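Local coordinates for protein maquette-3 (Escherichia coli, PDB 6Z0C) that is a designed four-helix bundle, probably made to test how buried networks of charged side chains affect the stability of a hydrophobic core, at residues Q132-E137 with V165-R170; K35-I39 with E65-I69. All coordinates share one frame; numbering follows the deposited sequence.

Contact 1: residues Q132-E137 with V165-R170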
ATOM      1  N   GLN A 132      -7.337  -7.965  -2.335  1.00 32.64           N
ATOM      2  CA  GLN A 132      -7.757  -7.441  -3.663  1.00 32.74           C
ATOM      3  C   GLN A 132      -7.042  -8.246  -4.757  1.00 30.64           C
ATOM      4  O   GLN A 132      -7.693  -8.605  -5.746  1.00 31.02           O
ATOM      5  CB  GLN A 132      -7.498  -5.938  -3.777  1.00 35.00           C
ATOM      6  CG  GLN A 132      -8.089  -5.338  -5.046  1.00 39.37           C
ATOM      7  CD  GLN A 132      -8.144  -3.829  -5.032  1.00 43.67           C
ATOM      8  OE1 GLN A 132      -7.500  -3.156  -5.836  1.00 49.50           O
ATOM      9  NE2 GLN A 132      -8.931  -3.282  -4.123  1.00 45.95           N
ATOM     10  N   LEU A 133      -5.758  -8.551  -4.559  1.00 30.33           N
ATOM     11  CA  LEU A 133      -4.925  -9.347  -5.500  1.00 33.93           C
ATOM     12  C   LEU A 133      -5.536 -10.744  -5.680  1.00 32.93           C
ATOM     13  O   LEU A 133      -5.649 -11.194  -6.836  1.00 35.53           O
ATOM     14  CB  LEU A 133      -3.501  -9.409  -4.944  1.00 37.29           C
ATOM     15  CG  LEU A 133      -2.471 -10.157  -5.786  1.00 40.39           C
ATOM     16  CD1 LEU A 133      -2.401  -9.603  -7.200  1.00 40.93           C
ATOM     17  CD2 LEU A 133      -1.107 -10.082  -5.119  1.00 46.15           C
ATOM     18  N   GLU A 134      -5.943 -11.394  -4.587  1.00 33.51           N
ATOM     19  CA  GLU A 134      -6.599 -12.730  -4.620  1.00 36.22           C
ATOM     20  C   GLU A 134      -7.871 -12.652  -5.471  1.00 33.61           C
ATOM     21  O   GLU A 134      -8.062 -13.537  -6.320  1.00 33.84           O
ATOM     22  CB  GLU A 134      -6.928 -13.222  -3.213  1.00 39.31           C
ATOM     23  CG  GLU A 134      -5.727 -13.791  -2.489  1.00 46.56           C
ATOM     24  CD  GLU A 134      -6.045 -14.335  -1.109  1.00 52.49           C
ATOM     25  OE1 GLU A 134      -6.962 -15.179  -1.010  1.00 60.36           O
ATOM     26  OE2 GLU A 134      -5.391 -13.904  -0.142  1.00 61.66           O
ATOM     27  N   ASP A 135      -8.701 -11.631  -5.249  1.00 32.74           N
ATOM     28  CA  ASP A 135      -9.987 -11.430  -5.969  1.00 35.00           C
ATOM     29  C   ASP A 135      -9.716 -11.198  -7.467  1.00 34.97           C
ATOM     30  O   ASP A 135     -10.505 -11.710  -8.293  1.00 34.11           O
ATOM     31  CB  ASP A 135     -10.799 -10.296  -5.332  1.00 37.44           C
ATOM     32  CG  ASP A 135     -11.367 -10.647  -3.965  1.00 39.70           C
ATOM     33  OD1 ASP A 135     -11.396 -11.846  -3.620  1.00 43.27           O
ATOM     34  OD2 ASP A 135     -11.777  -9.720  -3.253  1.00 42.58           O
ATOM     35  N   GLU A 136      -8.645 -10.476  -7.814  1.00 33.69           N
ATOM     36  CA  GLU A 136      -8.254 -10.229  -9.229  1.00 34.85           C
ATOM     37  C   GLU A 136      -7.864 -11.565  -9.874  1.00 32.83           C
ATOM     38  O   GLU A 136      -8.335 -11.838 -10.987  1.00 32.78           O
ATOM     39  CB  GLU A 136      -7.107  -9.223  -9.343  1.00 36.06           C
ATOM     40  CG  GLU A 136      -7.454  -7.835  -8.836  1.00 39.90           C
ATOM     41  CD  GLU A 136      -8.352  -6.985  -9.721  1.00 45.08           C
ATOM     42  OE1 GLU A 136      -8.347  -5.755  -9.533  1.00 49.36           O
ATOM     43  OE2 GLU A 136      -9.063  -7.545 -10.581  1.00 50.27           O
ATOM     44  N   GLU A 137      -7.046 -12.368  -9.187  1.00 32.86           N
ATOM     45  CA  GLU A 137      -6.593 -13.701  -9.668  1.00 34.30           C
ATOM     46  C   GLU A 137      -7.802 -14.616  -9.896  1.00 33.81           C
ATOM     47  O   GLU A 137      -7.797 -15.353 -10.900  1.00 35.43           O
ATOM     48  CB  GLU A 137      -5.624 -14.336  -8.672  1.00 35.91           C
ATOM     49  CG  GLU A 137      -4.272 -13.661  -8.655  1.00 39.61           C
ATOM     50  CD  GLU A 137      -3.285 -14.250  -7.668  1.00 43.20           C
ATOM     51  OE1 GLU A 137      -2.095 -14.315  -8.010  1.00 51.42           O
ATOM     52  OE2 GLU A 137      -3.705 -14.630  -6.559  1.00 47.50           O
ATOM     53  N   VAL A 165      -3.103  -5.037 -14.280  1.00 39.81           N
ATOM     54  CA  VAL A 165      -3.577  -4.640 -12.918  1.00 41.92           C
ATOM     55  C   VAL A 165      -2.859  -5.504 -11.876  1.00 37.67           C
ATOM     56  O   VAL A 165      -2.380  -4.948 -10.871  1.00 37.38           O
ATOM     57  CB  VAL A 165      -5.107  -4.757 -12.774  1.00 41.93           C
ATOM     58  CG1 VAL A 165      -5.541  -4.843 -11.317  1.00 42.99           C
ATOM     59  CG2 VAL A 165      -5.818  -3.606 -13.461  1.00 42.87           C
ATOM     60  N   ILE A 166      -2.795  -6.816 -12.103  1.00 36.30           N
ATOM     61  CA  ILE A 166      -2.205  -7.775 -11.125  1.00 36.48           C
ATOM     62  C   ILE A 166      -0.710  -7.473 -10.964  1.00 33.65           C
ATOM     63  O   ILE A 166      -0.247  -7.480  -9.813  1.00 33.70           O
ATOM     64  CB  ILE A 166      -2.501  -9.234 -11.523  1.00 38.05           C
ATOM     65  CG1 ILE A 166      -3.908  -9.622 -11.064  1.00 41.74           C
ATOM     66  CG2 ILE A 166      -1.445 -10.182 -10.976  1.00 42.14           C
ATOM     67  CD1 ILE A 166      -4.417 -10.901 -11.661  1.00 45.01           C
ATOM     68  N   LYS A 167       0.007  -7.189 -12.057  1.00 35.66           N
ATOM     69  CA  LYS A 167       1.449  -6.814 -12.015  1.00 37.31           C
ATOM     70  C   LYS A 167       1.638  -5.621 -11.072  1.00 35.33           C
ATOM     71  O   LYS A 167       2.574  -5.664 -10.247  1.00 34.40           O
ATOM     72  CB  LYS A 167       1.993  -6.442 -13.397  1.00 41.60           C
ATOM     73  CG  LYS A 167       2.332  -7.608 -14.311  1.00 48.24           C
ATOM     74  CD  LYS A 167       3.028  -7.171 -15.586  1.00 53.06           C
ATOM     75  CE  LYS A 167       3.379  -8.318 -16.510  1.00 58.43           C
ATOM     76  NZ  LYS A 167       2.191  -8.815 -17.235  1.00 63.17           N
ATOM     77  N   GLN A 168       0.787  -4.598 -11.203  1.00 34.29           N
ATOM     78  CA  GLN A 168       0.860  -3.345 -10.403  1.00 35.06           C
ATOM     79  C   GLN A 168       0.514  -3.629  -8.934  1.00 32.65           C
ATOM     80  O   GLN A 168       1.155  -3.020  -8.060  1.00 31.92           O
ATOM     81  CB  GLN A 168      -0.061  -2.281 -10.999  1.00 38.04           C
ATOM     82  CG  GLN A 168       0.402  -1.795 -12.365  1.00 43.38           C
ATOM     83  CD  GLN A 168      -0.511  -0.746 -12.954  1.00 48.79           C
ATOM     84  OE1 GLN A 168      -0.828  -0.771 -14.138  1.00 59.56           O
ATOM     85  NE2 GLN A 168      -0.951   0.186 -12.126  1.00 51.67           N
ATOM     86  N   GLN A 169      -0.454  -4.506  -8.658  1.00 31.98           N
ATOM     87  CA  GLN A 169      -0.836  -4.845  -7.256  1.00 34.40           C
ATOM     88  C   GLN A 169       0.309  -5.606  -6.574  1.00 31.86           C
ATOM     89  O   GLN A 169       0.540  -5.356  -5.389  1.00 32.87           O
ATOM     90  CB  GLN A 169      -2.166  -5.596  -7.209  1.00 36.69           C
ATOM     91  CG  GLN A 169      -3.365  -4.656  -7.230  1.00 41.87           C
ATOM     92  CD  GLN A 169      -4.647  -5.362  -7.591  1.00 45.89           C
ATOM     93  OE1 GLN A 169      -4.639  -6.509  -8.029  1.00 53.09           O
ATOM     94  NE2 GLN A 169      -5.761  -4.677  -7.406  1.00 47.98           N
ATOM     95  N   ARG A 170       1.026  -6.476  -7.290  1.00 32.52           N
ATOM     96  CA  ARG A 170       2.223  -7.174  -6.741  1.00 32.61           C
ATOM     97  C   ARG A 170       3.339  -6.160  -6.479  1.00 31.69           C
ATOM     98  O   ARG A 170       4.077  -6.327  -5.494  1.00 34.15           O
ATOM     99  CB  ARG A 170       2.730  -8.246  -7.704  1.00 32.89           C
ATOM    100  CG  ARG A 170       1.760  -9.399  -7.879  1.00 35.09           C
ATOM    101  CD  ARG A 170       2.477 -10.643  -8.347  1.00 37.09           C
ATOM    102  NE  ARG A 170       1.524 -11.597  -8.873  1.00 40.32           N
ATOM    103  CZ  ARG A 170       0.735 -12.375  -8.137  1.00 44.08           C
ATOM    104  NH1 ARG A 170       0.776 -12.329  -6.814  1.00 41.66           N
ATOM    105  NH2 ARG A 170      -0.093 -13.210  -8.740  1.00 47.95           N
TER

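Contact 2: residues K35-I39 with E65-I69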
ATOM      1  N   LYS A  35      -8.021   0.810 -13.144  1.00 35.58           N
ATOM      2  CA  LYS A  35      -9.183   0.043 -12.614  1.00 37.30           C
ATOM      3  C   LYS A  35     -10.482   0.728 -13.058  1.00 36.32           C
ATOM      4  O   LYS A  35     -11.424   0.001 -13.430  1.00 34.09           O
ATOM      5  CB  LYS A  35      -9.062  -0.181 -11.104  1.00 40.23           C
ATOM      6  CG  LYS A  35      -8.088  -1.298 -10.733  1.00 43.41           C
ATOM      7  CD  LYS A  35      -8.134  -1.748  -9.286  1.00 47.34           C
ATOM      8  CE  LYS A  35      -9.469  -2.324  -8.859  1.00 48.68           C
ATOM      9  NZ  LYS A  35      -9.783  -3.590  -9.561  1.00 45.88           N
ATOM     10  N   LEU A  36     -10.526   2.062 -13.088  1.00 35.03           N
ATOM     11  CA  LEU A  36     -11.719   2.803 -13.576  1.00 35.54           C
ATOM     12  C   LEU A  36     -11.872   2.580 -15.087  1.00 35.64           C
ATOM     13  O   LEU A  36     -13.018   2.409 -15.540  1.00 34.33           O
ATOM     14  CB  LEU A  36     -11.602   4.289 -13.218  1.00 39.27           C
ATOM     15  CG  LEU A  36     -12.870   5.116 -13.436  1.00 43.53           C
ATOM     16  CD1 LEU A  36     -14.090   4.444 -12.819  1.00 44.98           C
ATOM     17  CD2 LEU A  36     -12.705   6.517 -12.871  1.00 47.67           C
ATOM     18  N   GLN A  37     -10.764   2.554 -15.838  1.00 35.77           N
ATOM     19  CA  GLN A  37     -10.767   2.243 -17.293  1.00 36.78           C
ATOM     20  C   GLN A  37     -11.361   0.842 -17.486  1.00 35.10           C
ATOM     21  O   GLN A  37     -12.204   0.674 -18.378  1.00 34.49           O
ATOM     22  CB  GLN A  37      -9.358   2.363 -17.881  1.00 41.39           C
ATOM     23  CG  GLN A  37      -8.866   3.801 -17.974  1.00 47.37           C
ATOM     24  CD  GLN A  37      -7.437   3.931 -18.450  1.00 54.42           C
ATOM     25  OE1 GLN A  37      -6.632   3.005 -18.348  1.00 60.27           O
ATOM     26  NE2 GLN A  37      -7.106   5.105 -18.967  1.00 57.79           N
ATOM     27  N   ILE A  38     -10.976  -0.115 -16.638  1.00 34.15           N
ATOM     28  CA  ILE A  38     -11.434  -1.532 -16.732  1.00 34.56           C
ATOM     29  C   ILE A  38     -12.922  -1.623 -16.369  1.00 31.83           C
ATOM     30  O   ILE A  38     -13.615  -2.403 -17.030  1.00 32.11           O
ATOM     31  CB  ILE A  38     -10.530  -2.460 -15.899  1.00 35.93           C
ATOM     32  CG1 ILE A  38      -9.228  -2.726 -16.658  1.00 38.72           C
ATOM     33  CG2 ILE A  38     -11.249  -3.749 -15.524  1.00 39.28           C
ATOM     34  CD1 ILE A  38      -8.137  -3.358 -15.831  1.00 43.55           C
ATOM     35  N   ILE A  39     -13.406  -0.845 -15.392  1.00 31.36           N
ATOM     36  CA  ILE A  39     -14.861  -0.776 -15.053  1.00 32.21           C
ATOM     37  C   ILE A  39     -15.649  -0.430 -16.327  1.00 31.60           C
ATOM     38  O   ILE A  39     -16.683  -1.077 -16.583  1.00 30.72           O
ATOM     39  CB  ILE A  39     -15.146   0.226 -13.915  1.00 34.19           C
ATOM     40  CG1 ILE A  39     -14.660  -0.313 -12.566  1.00 36.98           C
ATOM     41  CG2 ILE A  39     -16.624   0.580 -13.872  1.00 35.86           C
ATOM     42  CD1 ILE A  39     -15.014   0.537 -11.373  1.00 39.96           C
ATOM     43  N   GLU A  65     -16.131  -4.671  -8.603  1.00 38.88           N
ATOM     44  CA  GLU A  65     -15.156  -3.668  -9.109  1.00 40.83           C
ATOM     45  C   GLU A  65     -15.351  -2.324  -8.386  1.00 39.18           C
ATOM     46  O   GLU A  65     -14.336  -1.697  -8.009  1.00 36.29           O
ATOM     47  CB  GLU A  65     -15.311  -3.518 -10.623  1.00 44.12           C
ATOM     48  CG  GLU A  65     -14.007  -3.211 -11.328  1.00 50.32           C
ATOM     49  CD  GLU A  65     -13.036  -4.370 -11.435  1.00 50.87           C
ATOM     50  OE1 GLU A  65     -13.468  -5.473 -11.821  1.00 57.33           O
ATOM     51  OE2 GLU A  65     -11.844  -4.157 -11.149  1.00 66.29           O
ATOM     52  N   GLU A  66     -16.599  -1.889  -8.198  1.00 37.57           N
ATOM     53  CA  GLU A  66     -16.914  -0.579  -7.562  1.00 40.58           C
ATOM     54  C   GLU A  66     -16.402  -0.593  -6.115  1.00 42.51           C
ATOM     55  O   GLU A  66     -15.858   0.439  -5.670  1.00 40.73           O
ATOM     56  CB  GLU A  66     -18.411  -0.279  -7.654  1.00 42.06           C
ATOM     57  CG  GLU A  66     -18.877   0.071  -9.061  1.00 42.99           C
ATOM     58  CD  GLU A  66     -18.451   1.435  -9.589  1.00 43.23           C
ATOM     59  OE1 GLU A  66     -18.652   1.685 -10.799  1.00 42.52           O
ATOM     60  OE2 GLU A  66     -17.930   2.249  -8.799  1.00 42.40           O
ATOM     61  N   LYS A  67     -16.533  -1.731  -5.424  1.00 42.09           N
ATOM     62  CA  LYS A  67     -16.054  -1.920  -4.028  1.00 43.84           C
ATOM     63  C   LYS A  67     -14.524  -1.819  -3.986  1.00 40.28           C
ATOM     64  O   LYS A  67     -14.003  -1.194  -3.045  1.00 40.69           O
ATOM     65  CB  LYS A  67     -16.531  -3.268  -3.478  1.00 46.96           C
ATOM     66  CG  LYS A  67     -18.040  -3.392  -3.319  1.00 51.86           C
ATOM     67  CD  LYS A  67     -18.506  -4.793  -2.990  1.00 57.93           C
ATOM     68  CE  LYS A  67     -19.964  -5.013  -3.337  1.00 62.64           C
ATOM     69  NZ  LYS A  67     -20.484  -6.269  -2.748  1.00 66.06           N
ATOM     70  N   GLN A  68     -13.837  -2.422  -4.961  1.00 39.16           N
ATOM     71  CA  GLN A  68     -12.351  -2.448  -5.044  1.00 40.71           C
ATOM     72  C   GLN A  68     -11.818  -1.031  -5.278  1.00 38.06           C
ATOM     73  O   GLN A  68     -10.768  -0.694  -4.702  1.00 39.66           O
ATOM     74  CB  GLN A  68     -11.883  -3.381  -6.158  1.00 43.07           C
ATOM     75  CG  GLN A  68     -12.175  -4.846  -5.877  1.00 44.78           C
ATOM     76  CD  GLN A  68     -11.755  -5.742  -7.015  1.00 49.15           C
ATOM     77  OE1 GLN A  68     -11.609  -5.307  -8.157  1.00 52.14           O
ATOM     78  NE2 GLN A  68     -11.549  -7.010  -6.704  1.00 50.16           N
ATOM     79  N   ILE A  69     -12.504  -0.233  -6.098  1.00 35.35           N
ATOM     80  CA  ILE A  69     -12.135   1.197  -6.323  1.00 39.59           C
ATOM     81  C   ILE A  69     -12.196   1.922  -4.975  1.00 36.63           C
ATOM     82  O   ILE A  69     -11.236   2.650  -4.661  1.00 37.32           O
ATOM     83  CB  ILE A  69     -13.030   1.873  -7.382  1.00 43.43           C
ATOM     84  CG1 ILE A  69     -12.626   1.481  -8.805  1.00 48.38           C
ATOM     85  CG2 ILE A  69     -13.013   3.382  -7.200  1.00 47.10           C
ATOM     86  CD1 ILE A  69     -11.379   2.174  -9.310  1.00 51.18           C
TER

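Contact 1: residues Q132-E137 with V165-R170
Q169 enters the groove between Q132, L133 and E136, its amide lying among all three. Q132 and Q169 meet at about a right angle with their amide planes turned 57° apart, and Q132 OE1 lies 2.8 Å from Q169 NE2. The other end of the same amide faces carbon: Q169 OE1 approaches E136 CG at 3.2 Å, and no polar partner for this buried oxygen is found in the model. E136 also crosses Q169 roughly perpendicularly. The bend of E136 at chi2 turns its carboxylate past V165, whose CG1 sits 3.4 Å from E136 OE1. That carboxylate is salt-bridged by K35 of helix 4-48 through OE1 and by K162, earlier on the partner helix, through OE2.

Apolar packing fills the middle. With CG anti to the backbone N (chi1 -178°), L133 leans into the interface and crosses I166 at about a right angle, CD1 to CG2 at 3.9 Å. L133 touches R170 most closely through its other branch, CD2 to NH1 at 3.4 Å, while L133 CD1 lies over one face of the R170 guanidinium, offset toward its rim. I166 CG1 packs on E136 CB.

At the outer margin E137 and R170 form a salt bridge, their flat groups 58° apart. E137 OE1 approaches the guanidinium edge near its plane; the modelled separation from R170 NH2, 2.4 Å, is very short and its exact value doubtful.

The antiparallel helices, with segment axes 10.1 Å apart, thus combine a buried polar side, an aliphatic middle and an ion pair at the margin. Burying E136 between two lysines would be expected to favour its ionised form, the chemistry implied by a designed internal charge network.

Contact 2: residues K35-I39 with E65-I69
K35 reaches across to E65 and Q68, and its ammonium group carries the polar part of the contact. The salt bridge joins K35 NZ to E65 OE2 at 2.7 Å, the nitrogen meeting this oxygen nearly along its C-O axis. A hydrogen bond from K35 NZ to Q68 OE1 measures 2.9 Å; here the donor stands above the carbonyl plane, 39° out of it. Bends at chi3 and chi4 curl the end of the lysine towards both acceptors, while the strongest partner of the same nitrogen is the E136 carboxylate of helix 105-144. Replacing K35 by an alanine is likely to leave the carboxylates of E65 and E136 to share K162 alone as their lysine partner, and Q68 OE1 without this donor.

Hydrocarbon contacts form the second group. I39 and E65 slide past each other in opposite directions, with I39 CG1 only 3.2 Å from E65 CG, a tight approach that uses the methylene part of the acid. I39 CD1 packs on I69 CG1 at 3.6 Å, and I69 CD1 reaches K35 CB at 3.8 Å, covering the root of the lysine. E66 bends at chi2, bringing OE1 beside the methyl groups of I39.

The two segments run antiparallel at 163°, their axes 10.3 Å apart, as neighbours in a four-helix bundle. On the bundle's inner side, helix 152-194 offers K162 as a second partner for E65 OE2 and packs L158 and V165 on I38, while helix 105-144 touches Q68 through D135 and E136.

The two contacts join successive helices: contact 2 pairs helix 4-48 with helix 52-99, and contact 1 pairs helix 105-144 with helix 152-194, so they lie in series along the chain. Their centres are about 12 Å apart, on the same side of the chain's centre. The E136-K35 ion pair joins them directly, and a weak hydrogen bond from Q132 NE2 to Q68 O adds a second link. All four helices therefore share one interior region, where charge pairing and aliphatic packing link the two hairpins, consistent with a design that uses buried ion pairs for stability.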